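PDB 1O5K: 4-hydroxy-tetrahydrodipicolinate synthase from Thermotoga maritima, which probably catalyses the condensation of pyruvate with (S)-aspartate-beta-semialdehyde to 4-hydroxy-tetrahydrodipicolinate, a step of lysine biosynthesis through the diaminopimelate pathway. Local coordinates for residues 152-155 with 156-160; 164-167 with 168-171; 177-180 with 181-184; 234-238 with 239-243; 252-255 with 256-260. One frame throughout, in Å; residues are numbered along the deposited sequence. Where two conformers were deposited one is given.

Interaction 1. Residues 152-155 with 156-160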
loop_
_atom_site.group_PDB
_atom_site.type_symbol
_atom_site.label_atom_id
_atom_site.label_comp_id
_atom_site.label_asym_id
_atom_site.label_seq_id
_atom_site.Cartn_x
_atom_site.Cartn_y
_atom_site.Cartn_z
ATOM N N VAL A 152 -9.393 -7.380 -7.937
ATOM C CA VAL A 152 -9.839 -8.469 -7.063
ATOM C C VAL A 152 -8.736 -9.505 -7.033
ATOM O O VAL A 152 -8.073 -9.752 -8.068
ATOM C CB VAL A 152 -11.158 -9.101 -7.557
ATOM C CG1 VAL A 152 -10.956 -9.893 -8.859
ATOM C CG2 VAL A 152 -11.704 -9.996 -6.461
ATOM N N ASN A 153 -8.472 -10.026 -5.841
ATOM C CA ASN A 153 -7.524 -11.116 -5.631
ATOM C C ASN A 153 -8.269 -12.401 -5.264
ATOM O O ASN A 153 -9.088 -12.388 -4.321
ATOM C CB ASN A 153 -6.583 -10.767 -4.495
ATOM C CG ASN A 153 -5.556 -11.835 -4.271
ATOM O OD1 ASN A 153 -4.897 -12.240 -5.195
ATOM N ND2 ASN A 153 -5.433 -12.315 -3.014
ATOM N N VAL A 154 -7.969 -13.489 -5.966
ATOM C CA VAL A 154 -8.478 -14.838 -5.588
ATOM C C VAL A 154 -7.685 -15.309 -4.402
ATOM O O VAL A 154 -6.468 -15.511 -4.517
ATOM C CB VAL A 154 -8.284 -15.930 -6.682
ATOM C CG1 VAL A 154 -8.964 -17.229 -6.267
ATOM C CG2 VAL A 154 -8.815 -15.480 -8.023
ATOM N N LEU A 155 -8.346 -15.512 -3.271
ATOM C CA LEU A 155 -7.625 -15.979 -2.103
ATOM C C LEU A 155 -7.187 -17.403 -2.374
ATOM O O LEU A 155 -7.898 -18.121 -3.082
ATOM C CB LEU A 155 -8.515 -15.966 -0.865
ATOM C CG LEU A 155 -8.946 -14.617 -0.362
ATOM C CD1 LEU A 155 -9.918 -14.808 0.752
ATOM C CD2 LEU A 155 -7.752 -13.730 0.090
ATOM N N PRO A 156 -6.026 -17.817 -1.874
ATOM C CA PRO A 156 -5.577 -19.201 -2.002
ATOM C C PRO A 156 -6.668 -20.213 -1.619
ATOM O O PRO A 156 -6.881 -21.193 -2.327
ATOM C CB PRO A 156 -4.312 -19.236 -1.101
ATOM C CG PRO A 156 -3.794 -17.790 -1.250
ATOM C CD PRO A 156 -5.000 -16.954 -1.238
ATOM N N GLU A 157 -7.398 -19.951 -0.543
ATOM C CA GLU A 157 -8.434 -20.885 -0.108
ATOM C C GLU A 157 -9.530 -21.008 -1.144
ATOM O O GLU A 157 -10.175 -22.069 -1.245
ATOM C CB GLU A 157 -9.018 -20.471 1.239
ATOM C CG GLU A 157 -7.923 -20.106 2.245
ATOM C CD GLU A 157 -7.636 -18.588 2.263
ATOM O OE1 GLU A 157 -8.402 -17.836 2.926
ATOM O OE2 GLU A 157 -6.680 -18.126 1.617
ATOM N N THR A 158 -9.799 -19.904 -1.841
ATOM C CA THR A 158 -10.837 -19.869 -2.884
ATOM C C THR A 158 -10.324 -20.650 -4.072
ATOM O O THR A 158 -11.038 -21.480 -4.601
ATOM C CB THR A 158 -11.190 -18.454 -3.287
ATOM O OG1 THR A 158 -11.657 -17.726 -2.168
ATOM C CG2 THR A 158 -12.325 -18.417 -4.272
ATOM N N ALA A 159 -9.060 -20.439 -4.464
ATOM C CA ALA A 159 -8.488 -21.279 -5.531
ATOM C C ALA A 159 -8.520 -22.765 -5.190
ATOM O O ALA A 159 -8.764 -23.583 -6.062
ATOM C CB ALA A 159 -7.037 -20.872 -5.855
ATOM N N ALA A 160 -8.276 -23.108 -3.931
ATOM C CA ALA A 160 -8.258 -24.514 -3.501
ATOM C C ALA A 160 -9.656 -25.067 -3.584
ATOM O O ALA A 160 -9.861 -26.260 -3.839
ATOM C CB ALA A 160 -7.749 -24.657 -2.058
#
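Leu155 and Ala159 are joined by the bond that opens helix 156-165. Leu155 stands at the N-cap position, and its carbonyl O takes the N-H of Ala159 at 2.9 Å. The bond is almost straight (165° at the hydrogen), and the donor lies close to the extension of the C=O bond. Thr158 N is as near to Leu155 O, yet its N-H is turned aside (124°) and that bond is weak.

The apolar contacts flank this turn. Val154 carries CG1 anti to its backbone N (chi1 -174°), which brings the methyl against the first turn of the helix, 3.9 Å from Thr158 CB and 4.1 Å from Ala159 CB. The ring of Pro156 opens the helix at a place where no backbone N-H is required, and its CD packs 3.7 Å from Leu155 CB. Glu157 bends back over the turn, with OE2 3.8 Å from Leu155 CB and OE1 4.0 Å from Leu155 CD1; within this turn these are contacts with carbon and not hydrogen bonds.

The polar end of Thr158 looks outside the turn, OG1 forming a hydrogen bond with Gln123 OE1. The same amide oxygen receives Leu155 N, while Gln123 NE2 donates to Asn153 O, so one glutamine bridges the incoming loop and the first turn.

Leucine has no polar side-chain atom to act as an N-cap. The chemistry therefore implies a helix that begins with a backbone carbonyl and a proline, with the Val154 methyl packed on its first turn and Gln123, from another helix, bonding both Leu155 N and Thr158 OG1.

Interaction 2. Residues 164-167 with 168-171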
loop_
_atom_site.group_PDB
_atom_site.type_symbol
_atom_site.label_atom_id
_atom_site.label_comp_id
_atom_site.label_asym_id
_atom_site.label_seq_id
_atom_site.Cartn_x
_atom_site.Cartn_y
_atom_site.Cartn_z
ATOM N N ALA A 164 -10.701 -28.244 -5.756
ATOM C CA ALA A 164 -11.369 -29.377 -5.162
ATOM C C ALA A 164 -12.626 -29.718 -5.902
ATOM O O ALA A 164 -12.948 -30.894 -6.065
ATOM C CB ALA A 164 -11.719 -29.094 -3.712
ATOM N N ASP A 165 -13.383 -28.692 -6.315
ATOM C CA ASP A 165 -14.782 -28.926 -6.751
ATOM C C ASP A 165 -15.000 -28.992 -8.266
ATOM O O ASP A 165 -15.943 -29.622 -8.723
ATOM C CB ASP A 165 -15.734 -27.844 -6.196
ATOM C CG ASP A 165 -15.819 -27.834 -4.684
ATOM O OD1 ASP A 165 -15.309 -28.770 -4.024
ATOM O OD2 ASP A 165 -16.369 -26.895 -4.069
ATOM N N LEU A 166 -14.191 -28.303 -9.052
ATOM C CA LEU A 166 -14.525 -28.072 -10.471
ATOM C C LEU A 166 -13.518 -28.804 -11.317
ATOM O O LEU A 166 -12.415 -28.331 -11.520
ATOM C CB LEU A 166 -14.539 -26.573 -10.755
ATOM C CG LEU A 166 -15.373 -25.734 -9.771
ATOM C CD1 LEU A 166 -15.225 -24.247 -10.163
ATOM C CD2 LEU A 166 -16.843 -26.217 -9.717
ATOM N N LYS A 167 -13.888 -29.979 -11.806
ATOM C CA LYS A 167 -12.901 -30.936 -12.344
ATOM C C LYS A 167 -12.239 -30.452 -13.625
ATOM O O LYS A 167 -11.089 -30.781 -13.932
ATOM C CB LYS A 167 -13.545 -32.305 -12.549
ATOM C CG LYS A 167 -14.031 -32.980 -11.252
ATOM C CD LYS A 167 -13.136 -32.737 -10.011
ATOM C CE LYS A 167 -13.843 -33.215 -8.742
ATOM N NZ LYS A 167 -12.888 -33.248 -7.602
ATOM N N ASN A 168 -13.006 -29.648 -14.328
ATOM C CA ASN A 168 -12.678 -28.967 -15.561
ATOM C C ASN A 168 -11.686 -27.794 -15.386
ATOM O O ASN A 168 -11.067 -27.366 -16.342
ATOM C CB ASN A 168 -14.016 -28.329 -15.995
ATOM C CG ASN A 168 -14.446 -28.740 -17.308
ATOM O OD1 ASN A 168 -14.501 -29.955 -17.611
ATOM N ND2 ASN A 168 -14.834 -27.762 -18.127
ATOM N N VAL A 169 -11.589 -27.217 -14.179
ATOM C CA VAL A 169 -10.626 -26.166 -13.914
ATOM C C VAL A 169 -9.322 -26.903 -13.560
ATOM O O VAL A 169 -9.232 -27.618 -12.548
ATOM C CB VAL A 169 -11.047 -25.217 -12.803
ATOM C CG1 VAL A 169 -9.998 -24.134 -12.629
ATOM C CG2 VAL A 169 -12.454 -24.606 -13.086
ATOM N N VAL A 170 -8.342 -26.770 -14.433
ATOM C CA VAL A 170 -7.160 -27.624 -14.406
ATOM C C VAL A 170 -5.952 -26.904 -13.797
ATOM O O VAL A 170 -4.957 -27.520 -13.430
ATOM C CB VAL A 170 -6.816 -28.152 -15.788
ATOM C CG1 VAL A 170 -7.987 -28.946 -16.351
ATOM C CG2 VAL A 170 -6.455 -27.076 -16.698
ATOM N N GLY A 171 -6.071 -25.605 -13.639
ATOM C CA GLY A 171 -4.950 -24.840 -13.081
ATOM C C GLY A 171 -5.207 -23.371 -12.871
ATOM O O GLY A 171 -6.319 -22.873 -13.099
#
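A type I beta turn runs from Leu166 to Val169, closed by Val169 N donating to Leu166 O at 3.0 Å (149° at the hydrogen), just after the chain leaves helix 156-165. The donor stands well above the plane of the Leu166 carbonyl, and that oxygen is also bonded by Arg193 NH1.

Leu166 and Val169, the outer positions of the turn, set their side chains alongside one another, pointing the same way. The closest touch is between Leu166 CB and Val169 CG2, 3.7 Å apart, and Leu166 CD1 adds a second at 4.0 Å from Val169 CG2. Val169 holds CG1 anti to its backbone N (chi1 -178°), so it is CG2, beside that N, which faces the leucine. The leucine also packs on Tyr130 and Lys131 of helix 123-134, and the valine on Val143 of strand 141-144.

Lys167, at the second position, bends at chi2 and then runs extended back to the helix, where NZ gives a 2.8 Å hydrogen bond to Ala164 O, tilted 30° from the carbonyl plane. Its positive charge at the helix C terminus would probably be welcomed by the helix dipole. Asn168, the third position, sends ND2 to Thr137 O and ties the turn to the loop before strand 141-144.

Such a tight connection from a helix to the next parallel strand is typical of the alpha-to-beta loops of a TIM barrel. They lie at the end of the barrel remote from the active site. Strand 169-171 then leads towards Lys173, found here as a pyruvate Schiff base.

Interaction 3. Residues 177-180 with 181-184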
loop_
_atom_site.group_PDB
_atom_site.type_symbol
_atom_site.label_atom_id
_atom_site.label_comp_id
_atom_site.label_asym_id
_atom_site.label_seq_id
_atom_site.Cartn_x
_atom_site.Cartn_y
_atom_site.Cartn_z
ATOM N N PRO A 177 1.978 -10.924 -7.229
ATOM C CA PRO A 177 3.421 -11.068 -7.005
ATOM C C PRO A 177 3.839 -11.361 -5.572
ATOM O O PRO A 177 5.063 -11.561 -5.309
ATOM C CB PRO A 177 3.958 -9.699 -7.405
ATOM C CG PRO A 177 2.878 -8.780 -7.081
ATOM C CD PRO A 177 1.601 -9.513 -7.395
ATOM N N ASP A 178 2.901 -11.332 -4.622
ATOM C CA ASP A 178 3.231 -11.549 -3.230
ATOM C C ASP A 178 3.658 -13.002 -3.035
ATOM O O ASP A 178 2.896 -13.938 -3.347
ATOM C CB ASP A 178 1.993 -11.190 -2.399
ATOM C CG ASP A 178 2.125 -11.424 -0.920
ATOM O OD1 ASP A 178 3.139 -11.852 -0.348
ATOM O OD2 ASP A 178 1.134 -11.159 -0.210
ATOM N N ILE A 179 4.847 -13.196 -2.476
ATOM C CA ILE A 179 5.399 -14.571 -2.322
ATOM C C ILE A 179 4.546 -15.399 -1.340
ATOM O O ILE A 179 4.435 -16.645 -1.439
ATOM C CB ILE A 179 6.861 -14.526 -1.889
ATOM C CG1 ILE A 179 7.535 -15.919 -2.004
ATOM C CG2 ILE A 179 7.047 -13.950 -0.483
ATOM C CD1 ILE A 179 7.450 -16.555 -3.357
ATOM N N ASP A 180 3.914 -14.728 -0.409
ATOM C CA ASP A 180 2.968 -15.437 0.502
ATOM C C ASP A 180 1.769 -16.023 -0.262
ATOM O O ASP A 180 1.325 -17.145 0.047
ATOM C CB ASP A 180 2.442 -14.507 1.591
ATOM C CG ASP A 180 3.332 -14.434 2.772
ATOM O OD1 ASP A 180 3.354 -13.364 3.403
ATOM O OD2 ASP A 180 4.029 -15.387 3.170
ATOM N N GLN A 181 1.256 -15.244 -1.217
ATOM C CA GLN A 181 0.180 -15.662 -2.085
ATOM C C GLN A 181 0.672 -16.801 -2.947
ATOM O O GLN A 181 0.032 -17.846 -2.984
ATOM C CB GLN A 181 -0.424 -14.543 -2.912
ATOM C CG GLN A 181 -1.388 -15.004 -4.001
ATOM C CD GLN A 181 -2.880 -14.860 -3.639
ATOM O OE1 GLN A 181 -3.244 -14.335 -2.584
ATOM N NE2 GLN A 181 -3.727 -15.290 -4.557
ATOM N N ILE A 182 1.854 -16.668 -3.546
ATOM C CA ILE A 182 2.368 -17.722 -4.403
ATOM C C ILE A 182 2.568 -19.048 -3.627
ATOM O O ILE A 182 2.124 -20.115 -4.079
ATOM C CB ILE A 182 3.684 -17.263 -5.032
ATOM C CG1 ILE A 182 3.374 -16.118 -6.053
ATOM C CG2 ILE A 182 4.414 -18.431 -5.661
ATOM C CD1 ILE A 182 4.659 -15.392 -6.527
ATOM N N ASP A 183 3.157 -18.945 -2.445
ATOM C CA ASP A 183 3.415 -20.092 -1.583
ATOM C C ASP A 183 2.113 -20.831 -1.242
ATOM O O ASP A 183 2.034 -22.034 -1.386
ATOM C CB ASP A 183 4.096 -19.597 -0.320
ATOM C CG ASP A 183 4.412 -20.698 0.640
ATOM O OD1 ASP A 183 3.661 -20.840 1.617
ATOM O OD2 ASP A 183 5.370 -21.440 0.488
ATOM N N ARG A 184 1.102 -20.077 -0.843
ATOM C CA ARG A 184 -0.174 -20.632 -0.409
ATOM C C ARG A 184 -1.051 -21.148 -1.561
ATOM O O ARG A 184 -1.705 -22.184 -1.411
ATOM C CB ARG A 184 -0.915 -19.618 0.438
ATOM C CG ARG A 184 -0.390 -19.561 1.827
ATOM C CD ARG A 184 -0.802 -20.803 2.679
ATOM N NE ARG A 184 -2.128 -20.630 3.279
ATOM C CZ ARG A 184 -2.701 -21.454 4.178
ATOM N NH1 ARG A 184 -3.906 -21.162 4.647
ATOM N NH2 ARG A 184 -2.099 -22.563 4.601
#
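Ile179 lays CD1 against CB of Ile182, 4.2 Å away, and the two side chains cross at about a right angle. With CG1 anti to the backbone N (chi1 -168°), the chain of Ile179 folds back towards the next turn although its CB points away from it. Ile182 in turn rests CG1 3.5 Å from Asp178 O.

Asp178 is the N-cap of helix 179-192. Its OD1 accepts Asp180 N at 3.0 Å, the N-H arriving from above the carboxylate plane with an angle of 144° at the hydrogen. Asp178 O then takes Ile182 N at 2.9 Å, in the carbonyl plane, and Asp183 N bonds to Ile179 O at 2.8 Å. Negative charge at this end of a helix would be expected to suit its dipole.

The acidic side chains of Asp180 and Asp183 stay apart, with OD2 of the first 5.7 Å from OD1 of the second. Both serve the subunit interface: Asp180 OD2 makes salt bridges with Arg205, Arg252 and Lys256 of the second subunit, and Asp183 OD2 meets Arg249 and Tyr208 of that subunit.

Gln181 bends at chi2 inwards, where NE2 donates to Val154 O and OE1 accepts from Asn153 ND2. The helix start thus lies between Pro156 of helix 156-165, under Gln181 and Arg184, and helix 206-212, whose Tyr208 and Leu209 receive Ile179 and Ile182.

Interaction 4. Residues 234-238 with 239-243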
loop_
_atom_site.group_PDB
_atom_site.type_symbol
_atom_site.label_atom_id
_atom_site.label_comp_id
_atom_site.label_asym_id
_atom_site.label_seq_id
_atom_site.Cartn_x
_atom_site.Cartn_y
_atom_site.Cartn_z
ATOM N N ALA A 234 13.559 -25.660 -17.363
ATOM C CA ALA A 234 14.181 -26.943 -17.625
ATOM C C ALA A 234 15.298 -27.259 -16.640
ATOM O O ALA A 234 15.397 -28.409 -16.123
ATOM C CB ALA A 234 14.701 -26.993 -19.064
ATOM N N GLU A 235 16.139 -26.267 -16.351
ATOM C CA GLU A 235 17.165 -26.453 -15.363
ATOM C C GLU A 235 16.581 -26.766 -13.981
ATOM O O GLU A 235 17.113 -27.617 -13.250
ATOM C CB GLU A 235 18.092 -25.232 -15.303
ATOM C CG GLU A 235 18.995 -25.065 -16.495
ATOM C CD GLU A 235 20.134 -26.067 -16.549
ATOM O OE1 GLU A 235 20.211 -26.982 -15.698
ATOM O OE2 GLU A 235 20.957 -25.962 -17.463
ATOM N N TYR A 236 15.472 -26.117 -13.630
ATOM C CA TYR A 236 14.861 -26.350 -12.334
ATOM C C TYR A 236 14.347 -27.786 -12.280
ATOM O O TYR A 236 14.643 -28.528 -11.346
ATOM C CB TYR A 236 13.706 -25.364 -12.038
ATOM C CG TYR A 236 13.164 -25.562 -10.660
ATOM C CD1 TYR A 236 13.715 -24.898 -9.577
ATOM C CD2 TYR A 236 12.229 -26.550 -10.399
ATOM C CE1 TYR A 236 13.247 -25.118 -8.298
ATOM C CE2 TYR A 236 11.789 -26.797 -9.120
ATOM C CZ TYR A 236 12.306 -26.096 -8.075
ATOM O OH TYR A 236 11.896 -26.393 -6.807
ATOM N N PHE A 237 13.573 -28.146 -13.275
ATOM C CA PHE A 237 12.991 -29.498 -13.354
ATOM C C PHE A 237 14.040 -30.601 -13.368
ATOM O O PHE A 237 13.772 -31.710 -12.920
ATOM C CB PHE A 237 12.101 -29.586 -14.572
ATOM C CG PHE A 237 10.847 -28.714 -14.515
ATOM C CD1 PHE A 237 10.320 -28.177 -15.680
ATOM C CD2 PHE A 237 10.176 -28.497 -13.327
ATOM C CE1 PHE A 237 9.168 -27.412 -15.646
ATOM C CE2 PHE A 237 9.010 -27.727 -13.301
ATOM C CZ PHE A 237 8.518 -27.208 -14.452
ATOM N N SER A 238 15.228 -30.295 -13.884
ATOM C CA SER A 238 16.318 -31.252 -13.932
ATOM C C SER A 238 17.066 -31.368 -12.600
ATOM O O SER A 238 17.975 -32.184 -12.468
ATOM C CB SER A 238 17.271 -30.862 -15.062
ATOM O OG SER A 238 16.629 -31.013 -16.322
ATOM N N GLY A 239 16.672 -30.570 -11.611
ATOM C CA GLY A 239 17.320 -30.545 -10.307
ATOM C C GLY A 239 18.450 -29.538 -10.133
ATOM O O GLY A 239 19.111 -29.537 -9.108
ATOM N N ASN A 240 18.697 -28.675 -11.114
ATOM C CA ASN A 240 19.808 -27.739 -11.040
ATOM C C ASN A 240 19.288 -26.358 -10.593
ATOM O O ASN A 240 19.158 -25.446 -11.395
ATOM C CB ASN A 240 20.522 -27.674 -12.376
ATOM C CG ASN A 240 20.987 -29.063 -12.827
ATOM O OD1 ASN A 240 21.559 -29.799 -12.042
ATOM N ND2 ASN A 240 20.664 -29.441 -14.045
ATOM N N LEU A 241 19.017 -26.239 -9.297
ATOM C CA LEU A 241 18.413 -25.030 -8.733
ATOM C C LEU A 241 19.293 -23.836 -9.010
ATOM O O LEU A 241 18.818 -22.792 -9.449
ATOM C CB LEU A 241 18.232 -25.192 -7.216
ATOM C CG LEU A 241 17.515 -23.937 -6.673
ATOM C CD1 LEU A 241 16.541 -24.330 -5.710
ATOM C CD2 LEU A 241 18.500 -22.962 -6.081
ATOM N N GLU A 242 20.588 -24.000 -8.762
ATOM C CA GLU A 242 21.502 -22.851 -8.902
ATOM C C GLU A 242 21.624 -22.430 -10.345
ATOM O O GLU A 242 21.672 -21.251 -10.596
ATOM C CB GLU A 242 22.857 -23.168 -8.292
ATOM C CG GLU A 242 22.801 -23.327 -6.755
ATOM C CD GLU A 242 22.330 -24.686 -6.243
ATOM O OE1 GLU A 242 22.031 -24.767 -5.000
ATOM O OE2 GLU A 242 22.282 -25.684 -7.047
ATOM N N LYS A 243 21.567 -23.360 -11.301
ATOM C CA LYS A 243 21.623 -22.969 -12.717
ATOM C C LYS A 243 20.337 -22.285 -13.129
ATOM O O LYS A 243 20.365 -21.299 -13.893
ATOM C CB LYS A 243 21.878 -24.164 -13.633
ATOM C CG LYS A 243 23.203 -24.864 -13.417
ATOM C CD LYS A 243 23.454 -25.899 -14.526
ATOM C CE LYS A 243 24.815 -26.517 -14.390
ATOM N NZ LYS A 243 25.025 -27.650 -15.361
#
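Glu235 and Asn240 turn their flat ends to each other with the carboxylate and amide planes 59° apart. Asn240 ND2 donates to Glu235 OE1 at 3.0 Å, meeting the oxygen nearly along its C-O bond while the carboxylate sits a little out of the amide plane. A bend at chi2 swings the carboxylate of Glu235 back over the chain reversal to reach this amide.

Lys243 slants past the same carboxylate with its aliphatic part. Its CD lies 3.6 Å from Glu235 OE1, and its extended chain carries the ammonium onward, leaving NZ 4.9 Å from that oxygen. The opposite charges may still attract one another, but no salt bridge forms.

Beyond this polar side, Tyr236 and Leu241 approach from the two helices. Tyr236 CE1 comes within 4.3 Å of Leu241 CD1, the methyl standing oblique to the ring. Both residues also pack on Leu241 of the second subunit, placing this corner at a subunit contact.

The backbone between these pairs sets their places. Asn240 N bonds to Glu235 O at 2.9 Å and Gly239 N to Tyr236 O at 2.9 Å. Gly239 has a positive phi of 92°, a conformation in which a CB would be pressed against Ser238 O.

Two bonds back into the last turn, with a glycine of positive phi, constitute a Schellman motif. Here it ends helix 226-237 and passes almost directly into helix 241-257, for which Asn240 is the N-cap residue without a side-chain capping bond. The result is a tight corner between two antiparallel helices.

Interaction 5. Residues 252-255 with 256-260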
loop_
_atom_site.group_PDB
_atom_site.type_symbol
_atom_site.label_atom_id
_atom_site.label_comp_id
_atom_site.label_asym_id
_atom_site.label_seq_id
_atom_site.Cartn_x
_atom_site.Cartn_y
_atom_site.Cartn_z
ATOM N N ARG A 252 16.909 -10.941 -15.564
ATOM C CA ARG A 252 16.246 -9.915 -14.754
ATOM C C ARG A 252 16.108 -8.548 -15.413
ATOM O O ARG A 252 15.044 -7.945 -15.314
ATOM C CB ARG A 252 16.941 -9.715 -13.393
ATOM C CG ARG A 252 16.270 -8.540 -12.576
ATOM C CD ARG A 252 16.818 -8.278 -11.165
ATOM N NE ARG A 252 15.774 -7.987 -10.145
ATOM C CZ ARG A 252 14.788 -8.836 -9.772
ATOM N NH1 ARG A 252 14.620 -10.015 -10.377
ATOM N NH2 ARG A 252 13.941 -8.484 -8.811
ATOM N N PRO A 253 17.161 -8.025 -16.035
ATOM C CA PRO A 253 17.077 -6.719 -16.706
ATOM C C PRO A 253 16.007 -6.674 -17.792
ATOM O O PRO A 253 15.272 -5.682 -17.892
ATOM C CB PRO A 253 18.452 -6.557 -17.332
ATOM C CG PRO A 253 19.332 -7.462 -16.464
ATOM C CD PRO A 253 18.513 -8.608 -16.131
ATOM N N LEU A 254 15.901 -7.768 -18.557
ATOM C CA LEU A 254 14.892 -7.879 -19.587
ATOM C C LEU A 254 13.536 -8.011 -18.955
ATOM O O LEU A 254 12.577 -7.393 -19.398
ATOM C CB LEU A 254 15.230 -9.039 -20.540
ATOM C CG LEU A 254 14.297 -9.239 -21.719
ATOM C CD1 LEU A 254 14.212 -7.970 -22.558
ATOM C CD2 LEU A 254 14.781 -10.359 -22.535
ATOM N N MET A 255 13.423 -8.838 -17.919
ATOM C CA MET A 255 12.160 -8.995 -17.223
ATOM C C MET A 255 11.638 -7.651 -16.751
ATOM O O MET A 255 10.466 -7.341 -16.945
ATOM C CB MET A 255 12.325 -9.960 -16.058
ATOM C CG MET A 255 12.482 -11.388 -16.507
ATOM S SD MET A 255 12.725 -12.446 -15.029
ATOM C CE MET A 255 12.865 -14.064 -15.807
ATOM N N LYS A 256 12.516 -6.834 -16.181
ATOM C CA LYS A 256 12.112 -5.528 -15.658
ATOM C C LYS A 256 11.789 -4.534 -16.784
ATOM O O LYS A 256 10.784 -3.810 -16.719
ATOM C CB LYS A 256 13.201 -4.956 -14.751
ATOM C CG LYS A 256 13.467 -5.908 -13.574
ATOM C CD LYS A 256 12.211 -6.113 -12.676
ATOM C CE LYS A 256 12.282 -7.388 -11.842
ATOM N NZ LYS A 256 11.490 -7.310 -10.539
ATOM N N ALA A 257 12.631 -4.524 -17.819
ATOM C CA ALA A 257 12.452 -3.582 -18.910
ATOM C C ALA A 257 11.118 -3.766 -19.616
ATOM O O ALA A 257 10.549 -2.783 -20.150
ATOM C CB ALA A 257 13.589 -3.684 -19.900
ATOM N N LEU A 258 10.627 -5.012 -19.673
ATOM C CA LEU A 258 9.404 -5.290 -20.399
ATOM C C LEU A 258 8.156 -4.782 -19.658
ATOM O O LEU A 258 7.055 -4.840 -20.156
ATOM C CB LEU A 258 9.335 -6.818 -20.724
ATOM C CG LEU A 258 10.300 -7.249 -21.811
ATOM C CD1 LEU A 258 10.217 -8.744 -22.026
ATOM C CD2 LEU A 258 10.037 -6.510 -23.179
ATOM N N PHE A 259 8.339 -4.239 -18.467
ATOM C CA PHE A 259 7.251 -3.668 -17.727
ATOM C C PHE A 259 7.465 -2.248 -17.256
ATOM O O PHE A 259 6.739 -1.772 -16.411
ATOM C CB PHE A 259 6.921 -4.624 -16.571
ATOM C CG PHE A 259 6.496 -5.942 -17.051
ATOM C CD1 PHE A 259 5.165 -6.188 -17.278
ATOM C CD2 PHE A 259 7.431 -6.929 -17.339
ATOM C CE1 PHE A 259 4.746 -7.445 -17.760
ATOM C CE2 PHE A 259 7.023 -8.167 -17.811
ATOM C CZ PHE A 259 5.674 -8.409 -18.018
ATOM N N VAL A 260 8.394 -1.522 -17.875
ATOM C CA VAL A 260 8.565 -0.110 -17.507
ATOM C C VAL A 260 7.362 0.732 -17.956
ATOM O O VAL A 260 7.155 1.815 -17.438
ATOM C CB VAL A 260 9.899 0.479 -17.993
ATOM C CG1 VAL A 260 11.057 -0.215 -17.302
ATOM C CG2 VAL A 260 10.068 0.347 -19.512
#
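Arg252 O accepts the N-H of Lys256 at 2.9 Å, with 157° at the hydrogen, and Lys256 CG packs beside the same oxygen. The two long side chains then run on together towards the second subunit, crossing at a slant. Lys256 CE sits over the centre of one face of the Arg252 guanidinium, 3.5 Å above its plane, and Lys256 NZ comes 3.2 Å from Arg252 NH2. These cations gather round carboxylates: both meet Asp180 of the second subunit, and Lys256 also has a salt bridge to Asp204.

The pair lies near the end of helix 241-257, in the helical C-terminal region that follows the TIM barrel in this family. Ala257 N still bonds to Pro253 O and Leu258 N to Leu254 O, before a type I turn from Ala257 to Val260 ends the helix. On the buried side Leu254 CD1 touches Leu258 CG at 4.0 Å, and the two leucines meet helix 290-302.

Phe259, with CG anti to its carbonyl carbon (chi1 -62°), turns its ring back so that CD2 lies 3.1 Å from Met255 O. That oxygen is at the ring edge, in its plane. The Phe259 side chain is about 6 Å from that of Thr56, a predicted pyruvate-binding residue.

From the N terminus the five contacts follow one another in series; each closes only a short turn, and none nests in or crosses another. Interactions 1 and 2 mark the start and end of helix 156-165, their centres about 13 Å apart, the second passing the chain into strand 169-171. Interaction 3 begins the next barrel helix, 179-192, and directly touches interaction 1, so the two helix starts are tied side by side. Interactions 4 and 5 belong to opposite ends of helix 241-257, with centres about 22 Å apart. Interactions 3, 4 and 5 all reach the second subunit; there the acids of interaction 3 pair with the bases of interaction 5, linking barrel to C-terminal helices across the interface.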